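Local atomic coordinates of endoglucanase (Bacillus akibai, PDB entry 1UWW), a protein that hydrolyses internal beta-1,4-glucosidic linkages of cellulose and related glucans, this chain being its family 28 carbohydrate-binding module, specific for non-crystalline cellulose. Residues K78-R83 against D160-N165; G84-V89 against V186-A191; L109-P114 against I149-I154. All blocks are in the same frame, centred on the assembly; numbering follows the deposited sequence.

Contact 1. Residues K78-R83 against D160-N165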
ATOM      1  N   LYS A  78      -4.752   5.366  22.740  1.00 20.75           N
ATOM      2  CA  LYS A  78      -4.479   6.503  23.596  1.00 22.94           C
ATOM      3  C   LYS A  78      -5.518   7.576  23.394  1.00 23.21           C
ATOM      4  O   LYS A  78      -5.890   7.885  22.268  1.00 22.00           O
ATOM      5  CB  LYS A  78      -3.093   7.062  23.279  1.00 23.93           C
ATOM      6  CG  LYS A  78      -2.558   8.028  24.317  1.00 25.75           C
ATOM      7  CD  LYS A  78      -1.208   8.657  23.940  1.00 27.95           C
ATOM      8  CE  LYS A  78      -1.092  10.125  24.415  1.00 32.32           C
ATOM      9  NZ  LYS A  78      -1.609  11.051  23.376  1.00 34.18           N
ATOM     10  N   SER A  79      -6.003   8.139  24.503  1.00 25.02           N
ATOM     11  CA  SER A  79      -6.783   9.366  24.458  1.00 26.76           C
ATOM     12  C   SER A  79      -5.933  10.529  23.922  1.00 26.46           C
ATOM     13  O   SER A  79      -4.697  10.541  24.023  1.00 27.95           O
ATOM     14  CB  SER A  79      -7.357   9.707  25.847  1.00 27.47           C
ATOM     15  OG  SER A  79      -6.344   9.835  26.819  1.00 32.43           O
ATOM     16  N   ASP A  80      -6.605  11.503  23.339  1.00 27.15           N
ATOM     17  CA  ASP A  80      -5.971  12.676  22.772  1.00 27.40           C
ATOM     18  C   ASP A  80      -4.879  12.317  21.763  1.00 25.26           C
ATOM     19  O   ASP A  80      -3.860  12.990  21.660  1.00 27.41           O
ATOM     20  CB  ASP A  80      -5.434  13.602  23.886  1.00 28.00           C
ATOM     21  CG  ASP A  80      -6.550  14.244  24.704  1.00 32.95           C
ATOM     22  OD1 ASP A  80      -7.560  14.713  24.124  1.00 37.74           O
ATOM     23  OD2 ASP A  80      -6.499  14.325  25.950  1.00 37.94           O
ATOM     24  N   LEU A  81      -5.116  11.228  21.018  1.00 23.49           N
ATOM     25  CA  LEU A  81      -4.267  10.867  19.895  1.00 21.30           C
ATOM     26  C   LEU A  81      -4.713  11.674  18.695  1.00 20.79           C
ATOM     27  O   LEU A  81      -5.821  11.478  18.200  1.00 21.64           O
ATOM     28  CB  LEU A  81      -4.380   9.371  19.594  1.00 21.58           C
ATOM     29  CG  LEU A  81      -3.448   8.791  18.538  1.00 20.15           C
ATOM     30  CD1 LEU A  81      -1.998   8.841  19.002  1.00 22.98           C
ATOM     31  CD2 LEU A  81      -3.843   7.337  18.248  1.00 21.59           C
ATOM     32  N   VAL A  82      -3.869  12.594  18.272  1.00 20.26           N
ATOM     33  CA  VAL A  82      -4.183  13.508  17.186  1.00 20.47           C
ATOM     34  C   VAL A  82      -2.955  13.725  16.310  1.00 19.27           C
ATOM     35  O   VAL A  82      -1.813  13.601  16.765  1.00 20.94           O
ATOM     36  CB  VAL A  82      -4.730  14.876  17.689  1.00 21.31           C
ATOM     37  CG1 VAL A  82      -6.004  14.697  18.511  1.00 21.65           C
ATOM     38  CG2 VAL A  82      -3.651  15.666  18.465  1.00 22.17           C
ATOM     39  N   ARG A  83      -3.200  14.100  15.059  1.00 19.22           N
ATOM     40  CA  ARG A  83      -2.135  14.454  14.143  1.00 19.14           C
ATOM     41  C   ARG A  83      -1.459  15.765  14.499  1.00 19.70           C
ATOM     42  O   ARG A  83      -0.256  15.939  14.325  1.00 19.45           O
ATOM     43  CB  ARG A  83      -2.661  14.551  12.711  1.00 19.39           C
ATOM     44  CG  ARG A  83      -1.616  14.909  11.651  1.00 19.39           C
ATOM     45  CD  ARG A  83      -2.137  14.865  10.261  1.00 19.17           C
ATOM     46  NE  ARG A  83      -3.230  15.825  10.074  1.00 18.77           N
ATOM     47  CZ  ARG A  83      -4.120  15.780   9.097  1.00 19.42           C
ATOM     48  NH1 ARG A  83      -4.102  14.834   8.180  1.00 19.52           N
ATOM     49  NH2 ARG A  83      -5.080  16.702   9.039  1.00 19.59           N
ATOM     50  N   ASP A 160      -7.165  18.205  14.697  1.00 19.06           N
ATOM     51  CA  ASP A 160      -7.695  17.945  16.033  1.00 19.33           C
ATOM     52  C   ASP A 160      -8.606  16.706  16.136  1.00 19.31           C
ATOM     53  O   ASP A 160      -9.179  16.434  17.181  1.00 20.98           O
ATOM     54  CB  ASP A 160      -8.413  19.186  16.599  1.00 19.20           C
ATOM     55  CG  ASP A 160      -9.741  19.484  15.924  1.00 22.66           C
ATOM     56  OD1 ASP A 160     -10.127  18.864  14.907  1.00 20.64           O
ATOM     57  OD2 ASP A 160     -10.474  20.393  16.385  1.00 23.97           O
ATOM     58  N   THR A 161      -8.738  15.944  15.061  1.00 20.04           N
ATOM     59  CA  THR A 161      -9.576  14.735  15.098  1.00 20.28           C
ATOM     60  C   THR A 161      -9.023  13.692  16.073  1.00 19.77           C
ATOM     61  O   THR A 161      -7.845  13.317  15.976  1.00 19.95           O
ATOM     62  CB  THR A 161      -9.627  14.100  13.725  1.00 20.10           C
ATOM     63  OG1 THR A 161     -10.193  15.023  12.792  1.00 22.06           O
ATOM     64  CG2 THR A 161     -10.535  12.855  13.711  1.00 21.37           C
ATOM     65  N   LEU A 162      -9.845  13.192  16.982  1.00 20.64           N
ATOM     66  CA  LEU A 162      -9.449  12.132  17.898  1.00 20.66           C
ATOM     67  C   LEU A 162      -9.360  10.837  17.105  1.00 19.95           C
ATOM     68  O   LEU A 162     -10.330  10.380  16.523  1.00 20.12           O
ATOM     69  CB  LEU A 162     -10.430  11.989  19.054  1.00 21.34           C
ATOM     70  CG  LEU A 162     -10.417  13.190  20.000  1.00 24.05           C
ATOM     71  CD1 LEU A 162     -11.631  13.087  20.940  1.00 26.54           C
ATOM     72  CD2 LEU A 162      -9.146  13.303  20.783  1.00 24.18           C
ATOM     73  N   LEU A 163      -8.176  10.236  17.095  1.00 18.73           N
ATOM     74  CA  LEU A 163      -7.903   9.067  16.279  1.00 19.14           C
ATOM     75  C   LEU A 163      -8.160   7.748  17.015  1.00 18.57           C
ATOM     76  O   LEU A 163      -8.288   6.704  16.358  1.00 17.61           O
ATOM     77  CB  LEU A 163      -6.462   9.143  15.760  1.00 18.19           C
ATOM     78  CG  LEU A 163      -6.161  10.381  14.901  1.00 18.08           C
ATOM     79  CD1 LEU A 163      -4.659  10.482  14.606  1.00 18.95           C
ATOM     80  CD2 LEU A 163      -6.974  10.347  13.627  1.00 20.76           C
ATOM     81  N   ARG A 164      -8.216   7.800  18.360  1.00 19.01           N
ATOM     82  CA  ARG A 164      -8.544   6.684  19.248  1.00 19.01           C
ATOM     83  C   ARG A 164      -7.464   5.615  19.392  1.00 18.40           C
ATOM     84  O   ARG A 164      -6.999   5.303  20.491  1.00 19.14           O
ATOM     85  CB  ARG A 164      -9.876   6.025  18.885  1.00 19.90           C
ATOM     86  CG  ARG A 164     -10.424   5.100  19.988  1.00 21.66           C
ATOM     87  CD  ARG A 164     -11.605   4.265  19.554  1.00 22.07           C
ATOM     88  NE  ARG A 164     -11.188   3.242  18.626  1.00 22.25           N
ATOM     89  CZ  ARG A 164     -11.945   2.225  18.226  1.00 23.40           C
ATOM     90  NH1 ARG A 164     -13.200   2.118  18.658  1.00 25.75           N
ATOM     91  NH2 ARG A 164     -11.460   1.323  17.395  1.00 23.00           N
ATOM     92  N   ASN A 165      -7.101   5.017  18.279  1.00 18.23           N
ATOM     93  CA  ASN A 165      -6.053   4.032  18.264  1.00 17.82           C
ATOM     94  C   ASN A 165      -5.344   4.022  16.923  1.00 18.56           C
ATOM     95  O   ASN A 165      -5.926   4.378  15.893  1.00 18.30           O
ATOM     96  CB  ASN A 165      -6.571   2.626  18.672  1.00 18.75           C
ATOM     97  CG  ASN A 165      -7.563   2.044  17.701  1.00 18.35           C
ATOM     98  OD1 ASN A 165      -8.665   2.563  17.543  1.00 20.33           O
ATOM     99  ND2 ASN A 165      -7.196   0.963  17.050  1.00 19.71           N
TER
HETATM  100  O   HOH W   1      -7.634   9.507  20.717  1.00 25.28           O
HETATM  101  O   HOH W   2      -5.908  14.019  14.059  1.00 19.40           O

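Contact 2. Residues G84-V89 against V186-A191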
ATOM      1  N   GLY A  84      -2.253  16.737  14.918  1.00 19.46           N
ATOM      2  CA  GLY A  84      -1.722  18.073  15.135  1.00 20.06           C
ATOM      3  C   GLY A  84      -1.142  18.638  13.859  1.00 20.07           C
ATOM      4  O   GLY A  84      -1.619  18.366  12.759  1.00 20.04           O
ATOM      5  N   GLU A  85      -0.060  19.391  13.995  1.00 20.56           N
ATOM      6  CA  GLU A  85       0.644  19.939  12.846  1.00 21.82           C
ATOM      7  C   GLU A  85       1.700  19.007  12.252  1.00 21.53           C
ATOM      8  O   GLU A  85       2.405  19.353  11.328  1.00 22.92           O
ATOM      9  CB  GLU A  85       1.292  21.270  13.219  1.00 23.23           C
ATOM     10  CG  GLU A  85       0.267  22.376  13.380  1.00 27.65           C
ATOM     11  CD  GLU A  85       0.859  23.687  13.888  1.00 34.79           C
ATOM     12  OE1 GLU A  85       1.764  23.667  14.752  1.00 39.51           O
ATOM     13  OE2 GLU A  85       0.384  24.748  13.438  1.00 40.29           O
ATOM     14  N   ASN A  86       1.755  17.792  12.761  1.00 20.53           N
ATOM     15  CA  ASN A  86       2.699  16.813  12.252  1.00 20.36           C
ATOM     16  C   ASN A  86       2.300  16.274  10.903  1.00 19.86           C
ATOM     17  O   ASN A  86       1.127  16.232  10.543  1.00 19.23           O
ATOM     18  CB  ASN A  86       2.806  15.682  13.258  1.00 20.37           C
ATOM     19  CG  ASN A  86       3.414  16.146  14.552  1.00 20.76           C
ATOM     20  OD1 ASN A  86       4.563  16.578  14.550  1.00 24.81           O
ATOM     21  ND2 ASN A  86       2.652  16.118  15.632  1.00 22.41           N
ATOM     22  N   ASP A  87       3.307  15.843  10.155  1.00 19.45           N
ATOM     23  CA  ASP A  87       3.119  15.369   8.804  1.00 19.70           C
ATOM     24  C   ASP A  87       3.370  13.885   8.619  1.00 18.84           C
ATOM     25  O   ASP A  87       2.895  13.325   7.644  1.00 18.71           O
ATOM     26  CB  ASP A  87       3.991  16.168   7.831  1.00 20.60           C
ATOM     27  CG  ASP A  87       3.717  17.639   7.912  1.00 26.09           C
ATOM     28  OD1 ASP A  87       2.533  18.054   7.986  1.00 25.03           O
ATOM     29  OD2 ASP A  87       4.643  18.474   7.990  1.00 31.32           O
ATOM     30  N   TYR A  88       4.092  13.272   9.557  1.00 18.69           N
ATOM     31  CA  TYR A  88       4.515  11.871   9.442  1.00 18.79           C
ATOM     32  C   TYR A  88       4.361  11.156  10.746  1.00 18.09           C
ATOM     33  O   TYR A  88       4.400  11.754  11.814  1.00 18.35           O
ATOM     34  CB  TYR A  88       6.004  11.735   9.040  1.00 19.85           C
ATOM     35  CG  TYR A  88       6.361  12.442   7.764  1.00 22.51           C
ATOM     36  CD1 TYR A  88       6.180  11.827   6.524  1.00 25.05           C
ATOM     37  CD2 TYR A  88       6.833  13.744   7.790  1.00 23.21           C
ATOM     38  CE1 TYR A  88       6.478  12.500   5.342  1.00 26.10           C
ATOM     39  CE2 TYR A  88       7.132  14.419   6.606  1.00 27.33           C
ATOM     40  CZ  TYR A  88       6.948  13.792   5.405  1.00 28.99           C
ATOM     41  OH  TYR A  88       7.253  14.474   4.245  1.00 33.34           O
ATOM     42  N   VAL A  89       4.159   9.835  10.665  1.00 18.04           N
ATOM     43  CA  VAL A  89       4.491   8.908  11.732  1.00 17.93           C
ATOM     44  C   VAL A  89       5.779   8.240  11.299  1.00 17.94           C
ATOM     45  O   VAL A  89       5.929   7.784  10.164  1.00 17.45           O
ATOM     46  CB  VAL A  89       3.374   7.885  11.956  1.00 17.77           C
ATOM     47  CG1 VAL A  89       3.813   6.726  12.874  1.00 19.84           C
ATOM     48  CG2 VAL A  89       2.165   8.587  12.580  1.00 19.78           C
ATOM     49  N   VAL A 186       8.600   5.274  18.073  1.00 17.04           N
ATOM     50  CA  VAL A 186       7.373   5.557  17.332  1.00 16.62           C
ATOM     51  C   VAL A 186       6.888   6.941  17.716  1.00 18.13           C
ATOM     52  O   VAL A 186       6.702   7.218  18.873  1.00 18.00           O
ATOM     53  CB  VAL A 186       6.237   4.521  17.583  1.00 17.44           C
ATOM     54  CG1 VAL A 186       5.086   4.769  16.595  1.00 18.38           C
ATOM     55  CG2 VAL A 186       6.728   3.095  17.509  1.00 18.19           C
ATOM     56  N   ARG A 187       6.694   7.803  16.735  1.00 17.29           N
ATOM     57  CA  ARG A 187       6.225   9.174  17.002  1.00 18.15           C
ATOM     58  C   ARG A 187       5.604   9.840  15.796  1.00 18.75           C
ATOM     59  O   ARG A 187       5.829   9.439  14.674  1.00 19.27           O
ATOM     60  CB  ARG A 187       7.386  10.024  17.460  1.00 19.75           C
ATOM     61  CG  ARG A 187       8.496  10.144  16.490  1.00 21.55           C
ATOM     62  CD  ARG A 187       9.535  11.139  16.951  1.00 27.95           C
ATOM     63  NE  ARG A 187       8.981  12.491  16.878  1.00 32.89           N
ATOM     64  CZ  ARG A 187       9.487  13.576  17.473  1.00 36.57           C
ATOM     65  NH1 ARG A 187      10.589  13.496  18.210  1.00 36.83           N
ATOM     66  NH2 ARG A 187       8.889  14.755  17.320  1.00 38.04           N
ATOM     67  N   PHE A 188       4.829  10.892  16.046  1.00 19.39           N
ATOM     68  CA  PHE A 188       4.512  11.856  15.013  1.00 19.73           C
ATOM     69  C   PHE A 188       5.661  12.851  14.881  1.00 20.27           C
ATOM     70  O   PHE A 188       6.284  13.207  15.871  1.00 21.40           O
ATOM     71  CB  PHE A 188       3.255  12.659  15.396  1.00 18.66           C
ATOM     72  CG  PHE A 188       1.958  11.913  15.292  1.00 18.84           C
ATOM     73  CD1 PHE A 188       1.285  11.812  14.093  1.00 19.83           C
ATOM     74  CD2 PHE A 188       1.382  11.361  16.399  1.00 21.84           C
ATOM     75  CE1 PHE A 188       0.074  11.153  14.013  1.00 21.46           C
ATOM     76  CE2 PHE A 188       0.175  10.698  16.312  1.00 23.82           C
ATOM     77  CZ  PHE A 188      -0.466  10.585  15.113  1.00 22.92           C
ATOM     78  N   GLU A 189       5.938  13.309  13.673  1.00 20.09           N
ATOM     79  CA  GLU A 189       6.908  14.382  13.486  1.00 22.21           C
ATOM     80  C   GLU A 189       6.557  15.295  12.333  1.00 22.48           C
ATOM     81  O   GLU A 189       5.746  14.963  11.486  1.00 20.59           O
ATOM     82  CB  GLU A 189       8.347  13.864  13.431  1.00 25.17           C
ATOM     83  CG  GLU A 189       8.734  13.020  12.272  1.00 28.49           C
ATOM     84  CD  GLU A 189      10.226  12.664  12.324  1.00 33.29           C
ATOM     85  OE1 GLU A 189      10.642  11.739  13.088  1.00 33.53           O
ATOM     86  OE2 GLU A 189      11.001  13.350  11.607  1.00 37.75           O
ATOM     87  N   GLY A 190       7.172  16.475  12.345  1.00 23.92           N
ATOM     88  CA  GLY A 190       6.855  17.541  11.407  1.00 25.72           C
ATOM     89  C   GLY A 190       7.650  17.371  10.138  1.00 28.64           C
ATOM     90  O   GLY A 190       8.502  16.322   9.833  1.00 30.18           O
ATOM     91  N   ALA A 191       7.195  17.926   9.017  1.00 31.89           N
ATOM     92  CA  ALA A 191       7.962  17.818   7.773  1.00 32.76           C
ATOM     93  C   ALA A 191       9.218  18.671   7.874  1.00 34.39           C
ATOM     94  O   ALA A 191       9.316  19.529   8.764  1.00 36.25           O
ATOM     95  CB  ALA A 191       7.129  18.222   6.559  1.00 33.14           C
TER

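Contact 3. Residues L109-P114 against I149-I154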
ATOM      1  N   LEU A 109      -0.454   1.902   7.880  1.00 17.85           N
ATOM      2  CA  LEU A 109      -0.802   2.619   9.095  1.00 18.08           C
ATOM      3  C   LEU A 109      -2.274   2.999   9.029  1.00 18.07           C
ATOM      4  O   LEU A 109      -2.720   3.623   8.063  1.00 17.63           O
ATOM      5  CB  LEU A 109       0.061   3.866   9.179  1.00 19.04           C
ATOM      6  CG  LEU A 109      -0.186   4.840  10.320  1.00 21.16           C
ATOM      7  CD1 LEU A 109       0.149   4.237  11.652  1.00 22.39           C
ATOM      8  CD2 LEU A 109       0.651   6.133  10.125  1.00 22.67           C
ATOM      9  N   VAL A 110      -3.010   2.653  10.072  1.00 17.75           N
ATOM     10  CA  VAL A 110      -4.450   2.839  10.166  1.00 17.93           C
ATOM     11  C   VAL A 110      -4.770   3.506  11.489  1.00 17.49           C
ATOM     12  O   VAL A 110      -4.125   3.244  12.509  1.00 18.54           O
ATOM     13  CB  VAL A 110      -5.203   1.491  10.067  1.00 19.69           C
ATOM     14  CG1 VAL A 110      -6.715   1.652  10.286  1.00 22.11           C
ATOM     15  CG2 VAL A 110      -4.908   0.840   8.737  1.00 21.60           C
ATOM     16  N   PHE A 111      -5.716   4.439  11.477  1.00 16.82           N
ATOM     17  CA  PHE A 111      -6.337   4.956  12.680  1.00 17.88           C
ATOM     18  C   PHE A 111      -7.815   4.644  12.659  1.00 17.53           C
ATOM     19  O   PHE A 111      -8.394   4.368  11.604  1.00 18.06           O
ATOM     20  CB  PHE A 111      -6.157   6.481  12.790  1.00 17.80           C
ATOM     21  CG  PHE A 111      -4.732   6.929  12.772  1.00 19.34           C
ATOM     22  CD1 PHE A 111      -3.921   6.792  13.889  1.00 18.33           C
ATOM     23  CD2 PHE A 111      -4.184   7.488  11.639  1.00 21.88           C
ATOM     24  CE1 PHE A 111      -2.599   7.221  13.848  1.00 19.34           C
ATOM     25  CE2 PHE A 111      -2.872   7.913  11.621  1.00 22.12           C
ATOM     26  CZ  PHE A 111      -2.101   7.765  12.719  1.00 19.93           C
ATOM     27  N   GLN A 112      -8.444   4.700  13.811  1.00 17.62           N
ATOM     28  CA  GLN A 112      -9.875   4.415  13.891  1.00 17.82           C
ATOM     29  C   GLN A 112     -10.683   5.537  14.581  1.00 18.53           C
ATOM     30  O   GLN A 112     -11.315   5.307  15.623  1.00 19.69           O
ATOM     31  CB  GLN A 112     -10.067   3.072  14.598  1.00 19.34           C
ATOM     32  CG  GLN A 112      -9.320   1.915  13.966  1.00 19.72           C
ATOM     33  CD  GLN A 112      -9.893   0.591  14.390  1.00 22.62           C
ATOM     34  OE1 GLN A 112      -9.364  -0.062  15.276  1.00 23.00           O
ATOM     35  NE2 GLN A 112     -11.004   0.210  13.781  1.00 24.09           N
ATOM     36  N   PRO A 113     -10.719   6.725  13.985  1.00 19.58           N
ATOM     37  CA  PRO A 113     -11.510   7.839  14.536  1.00 20.02           C
ATOM     38  C   PRO A 113     -13.014   7.513  14.504  1.00 22.14           C
ATOM     39  O   PRO A 113     -13.529   7.237  13.435  1.00 21.49           O
ATOM     40  CB  PRO A 113     -11.224   9.008  13.585  1.00 20.37           C
ATOM     41  CG  PRO A 113     -10.693   8.367  12.328  1.00 21.41           C
ATOM     42  CD  PRO A 113     -10.067   7.086  12.718  1.00 19.95           C
ATOM     43  N   PRO A 114     -13.704   7.542  15.645  1.00 24.13           N
ATOM     44  CA  PRO A 114     -15.167   7.341  15.630  1.00 25.61           C
ATOM     45  C   PRO A 114     -15.918   8.318  14.726  1.00 27.25           C
ATOM     46  O   PRO A 114     -16.998   7.978  14.255  1.00 28.95           O
ATOM     47  CB  PRO A 114     -15.561   7.544  17.096  1.00 26.38           C
ATOM     48  CG  PRO A 114     -14.360   7.193  17.848  1.00 26.52           C
ATOM     49  CD  PRO A 114     -13.181   7.696  17.012  1.00 25.03           C
ATOM     50  N   ILE A 149       5.903   7.488   7.342  1.00 18.52           N
ATOM     51  CA  ILE A 149       4.610   7.366   6.663  1.00 19.19           C
ATOM     52  C   ILE A 149       3.872   8.701   6.779  1.00 18.77           C
ATOM     53  O   ILE A 149       3.676   9.217   7.864  1.00 18.66           O
ATOM     54  CB  ILE A 149       3.767   6.213   7.256  1.00 19.16           C
ATOM     55  CG1 ILE A 149       4.507   4.859   7.051  1.00 20.78           C
ATOM     56  CG2 ILE A 149       2.398   6.155   6.618  1.00 21.09           C
ATOM     57  CD1 ILE A 149       3.976   3.725   7.852  1.00 23.02           C
ATOM     58  N   ASN A 150       3.481   9.249   5.629  1.00 18.57           N
ATOM     59  CA  ASN A 150       2.853  10.552   5.552  1.00 18.96           C
ATOM     60  C   ASN A 150       1.401  10.471   6.011  1.00 17.67           C
ATOM     61  O   ASN A 150       0.592   9.735   5.452  1.00 19.82           O
ATOM     62  CB  ASN A 150       2.940  11.078   4.123  1.00 19.74           C
ATOM     63  CG  ASN A 150       2.498  12.526   3.992  1.00 21.43           C
ATOM     64  OD1 ASN A 150       1.451  12.918   4.497  1.00 22.71           O
ATOM     65  ND2 ASN A 150       3.322  13.338   3.321  1.00 25.94           N
ATOM     66  N   VAL A 151       1.094  11.230   7.051  1.00 18.10           N
ATOM     67  CA  VAL A 151      -0.276  11.377   7.544  1.00 18.26           C
ATOM     68  C   VAL A 151      -0.917  12.741   7.233  1.00 18.84           C
ATOM     69  O   VAL A 151      -2.119  12.907   7.409  1.00 18.96           O
ATOM     70  CB  VAL A 151      -0.372  11.096   9.060  1.00 18.20           C
ATOM     71  CG1 VAL A 151      -0.030   9.627   9.357  1.00 17.89           C
ATOM     72  CG2 VAL A 151       0.537  12.017   9.872  1.00 18.85           C
ATOM     73  N   ARG A 152      -0.107  13.694   6.800  1.00 19.20           N
ATOM     74  CA  ARG A 152      -0.601  14.971   6.281  1.00 19.81           C
ATOM     75  C   ARG A 152      -1.554  14.721   5.118  1.00 21.15           C
ATOM     76  O   ARG A 152      -2.551  15.439   4.957  1.00 22.00           O
ATOM     77  CB  ARG A 152       0.586  15.837   5.874  1.00 20.18           C
ATOM     78  CG  ARG A 152       0.222  17.227   5.350  1.00 20.63           C
ATOM     79  CD  ARG A 152      -0.711  17.999   6.233  1.00 21.64           C
ATOM     80  NE  ARG A 152      -0.329  17.984   7.639  1.00 20.18           N
ATOM     81  CZ  ARG A 152      -1.142  18.349   8.623  1.00 21.53           C
ATOM     82  NH1 ARG A 152      -2.363  18.786   8.342  1.00 21.33           N
ATOM     83  NH2 ARG A 152      -0.786  18.279   9.895  1.00 19.62           N
ATOM     84  N   ASP A 153      -1.300  13.659   4.368  1.00 21.92           N
ATOM     85  CA  ASP A 153      -2.088  13.311   3.186  1.00 23.44           C
ATOM     86  C   ASP A 153      -3.399  12.598   3.481  1.00 23.73           C
ATOM     87  O   ASP A 153      -4.148  12.283   2.540  1.00 26.40           O
ATOM     88  CB  ASP A 153      -1.214  12.528   2.202  1.00 25.33           C
ATOM     89  CG  ASP A 153      -0.155  13.422   1.538  1.00 28.38           C
ATOM     90  OD1 ASP A 153      -0.272  14.669   1.658  1.00 36.86           O
ATOM     91  OD2 ASP A 153       0.830  12.993   0.913  1.00 33.21           O
ATOM     92  N   ILE A 154      -3.743  12.382   4.747  1.00 22.01           N
ATOM     93  CA  ILE A 154      -5.061  11.848   5.099  1.00 21.18           C
ATOM     94  C   ILE A 154      -6.040  13.003   5.125  1.00 22.46           C
ATOM     95  O   ILE A 154      -6.046  13.797   6.051  1.00 22.36           O
ATOM     96  CB  ILE A 154      -5.021  11.100   6.470  1.00 20.84           C
ATOM     97  CG1 ILE A 154      -4.031   9.929   6.428  1.00 21.18           C
ATOM     98  CG2 ILE A 154      -6.398  10.545   6.851  1.00 21.10           C
ATOM     99  CD1 ILE A 154      -3.748   9.286   7.765  1.00 21.57           C
TER

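Contact 1. Residues K78-R83 against D160-N165
Lys78 and Leu81 share one water with Arg164. It donates to Lys78 O at 2.8 Å and accepts from Leu81 N and Arg164 N, so three backbone groups from both segments hold it. Direct bonds flank this site. Leu163 N reaches Leu81 O at 2.9 Å, a fairly straight bond (161° at the hydrogen), while Lys78 N donates to Arg164 O at 3.2 Å. A second water extends the seam, accepting from Arg83 N and donating to Thr161 O.

Apolar groups fill in around these bonds. The Leu81 and Leu163 side chains cross at about a right angle, Leu81 CD2 lying 4.0 Å from Leu163 CB. With Leu81 CG anti to its backbone N (chi1 -174°), CG itself comes 4.1 Å from Leu163 CB. Further along, Val82 CG1 sits 3.4 Å from Thr161 O. Leu162 CD2 lies against Asp80 CA at 3.8 Å, the two side chains running side by side. The guanidinium of Arg83 is turned to other partners, with a salt bridge to Asp159.

The register, Lys78 with Arg164 and Val82 with Leu162, shows two loops running in opposite directions. Each carries the chain from one sheet to the other, as crossing loops do in a beta-sandwich.

Contact 2. Residues G84-V89 against V186-A191
A classic beta bulge joins strands 88-97 and 180-189, antiparallel neighbours in the six-stranded sheet of this beta-sandwich module: Asp87 and Tyr88 both face Glu189. The evidence is the double use of one carbonyl. Glu189 O accepts from Asp87 N at 2.9 Å and from Tyr88 N at 3.1 Å; the Tyr88 donor lies nearly on the line of the C=O bond (162°), whereas the Asp87 donor approaches tilted from the carbonyl plane. Glu189 N returns a bond to Tyr88 O at 2.9 Å, completing the hydrogen-bonded pair Tyr88-Glu189. Next comes the non-hydrogen-bonded pair Val89-Phe188, where the backbones also meet through a CA-H...O contact, Val89 CA lying 3.3 Å from Arg187 O.

Val89 and Phe188 project from the same face of the sheet. Val89 CG2, anti to the carbonyl carbon and beside the backbone N, lies 3.6 Å from Phe188 CE1. On this face Phe188 also touches Phe111 of the other sheet. Asn86 comes at the base of the ring: its ND2 is 3.5 Å from Phe188 CB, the two side chains cross at about a right angle, and the amide and ring planes differ by 24°. That amide nitrogen donates to Arg83 O, which would limit its rotation.

The other face bears Tyr88 and Glu189. Glu189 OE1 is hydrogen-bonded to Thr90, and Asp87 OD1 forms a salt bridge with Arg152, fixing one oxygen of the bulge residue. Tyr88 makes a cation-pi contact with Lys148, while its rim meets the chain's C-terminal end: CE2 is 3.7 Å from Ala191 CA, which lies in the ring plane at the edge.

Contact 3. Residues L109-P114 against I149-I154
Leu109 and Ile149 have the closest CA atoms across the two segments, yet these are 7.6 Å apart and no hydrogen bond links the backbones, so side chains alone make the contact, from strand 104-111 of one sheet to the end of strand 142-150 of the other and the turn that follows it. After Ile149 and Asn150 the second segment leaves its strand and folds into a type I beta turn from Val151 to Ile154, with Ile154 N donating to Val151 O at 3.2 Å. Asn150 OD1 accepts from Asp153 N at 2.9 Å, an Asx motif that ties the strand end to this turn.

Val151 takes part through a single methyl. Its CG1, anti to the carbonyl carbon (chi1 -65°), touches Leu109 CD2 at 3.6 Å and Phe111 CE2 at 4.0 Å, and thus bridges two residues of strand 104-111. The same Leu109 methyl also meets Ile149 CG2 at 3.9 Å. Phe111 offers its rim rather than a face: Val151 CG1 and Ile154 CD1 both lie near the ring plane by CE2, the latter at 4.2 Å, and both side chains cross that of Phe111 at about a right angle.

All five touching residues are buried. Val89 packs beside them from the same sheet as Ile149, Met166 from the same sheet as Leu109. Aliphatic branches meeting an aromatic rim between two facing antiparallel sheets are typical of the hydrophobic core of a beta-sandwich, of which this is one part.

The three contacts form one continuous region, with centres 13 Å apart for contacts 1 and 2, 10 Å for contacts 1 and 3, and 11 Å for contacts 2 and 3. Phe188 of contact 2 packs against contact 1, its CE2 lying 3.9 Å from Leu81 CD1. Arg83 NH1 reaches Val151 O at 2.9 Å, a hydrogen bond from contact 1 to the turn of contact 3. Contacts 2 and 3 are joined within the six-stranded sheet, where Ile149 N lies 2.8 Å from Val89 O, a probable hydrogen bond. A bound calcium ion lies about 7 Å from the side chain of Glu189; no residue of the three contacts is among the calcium ligands.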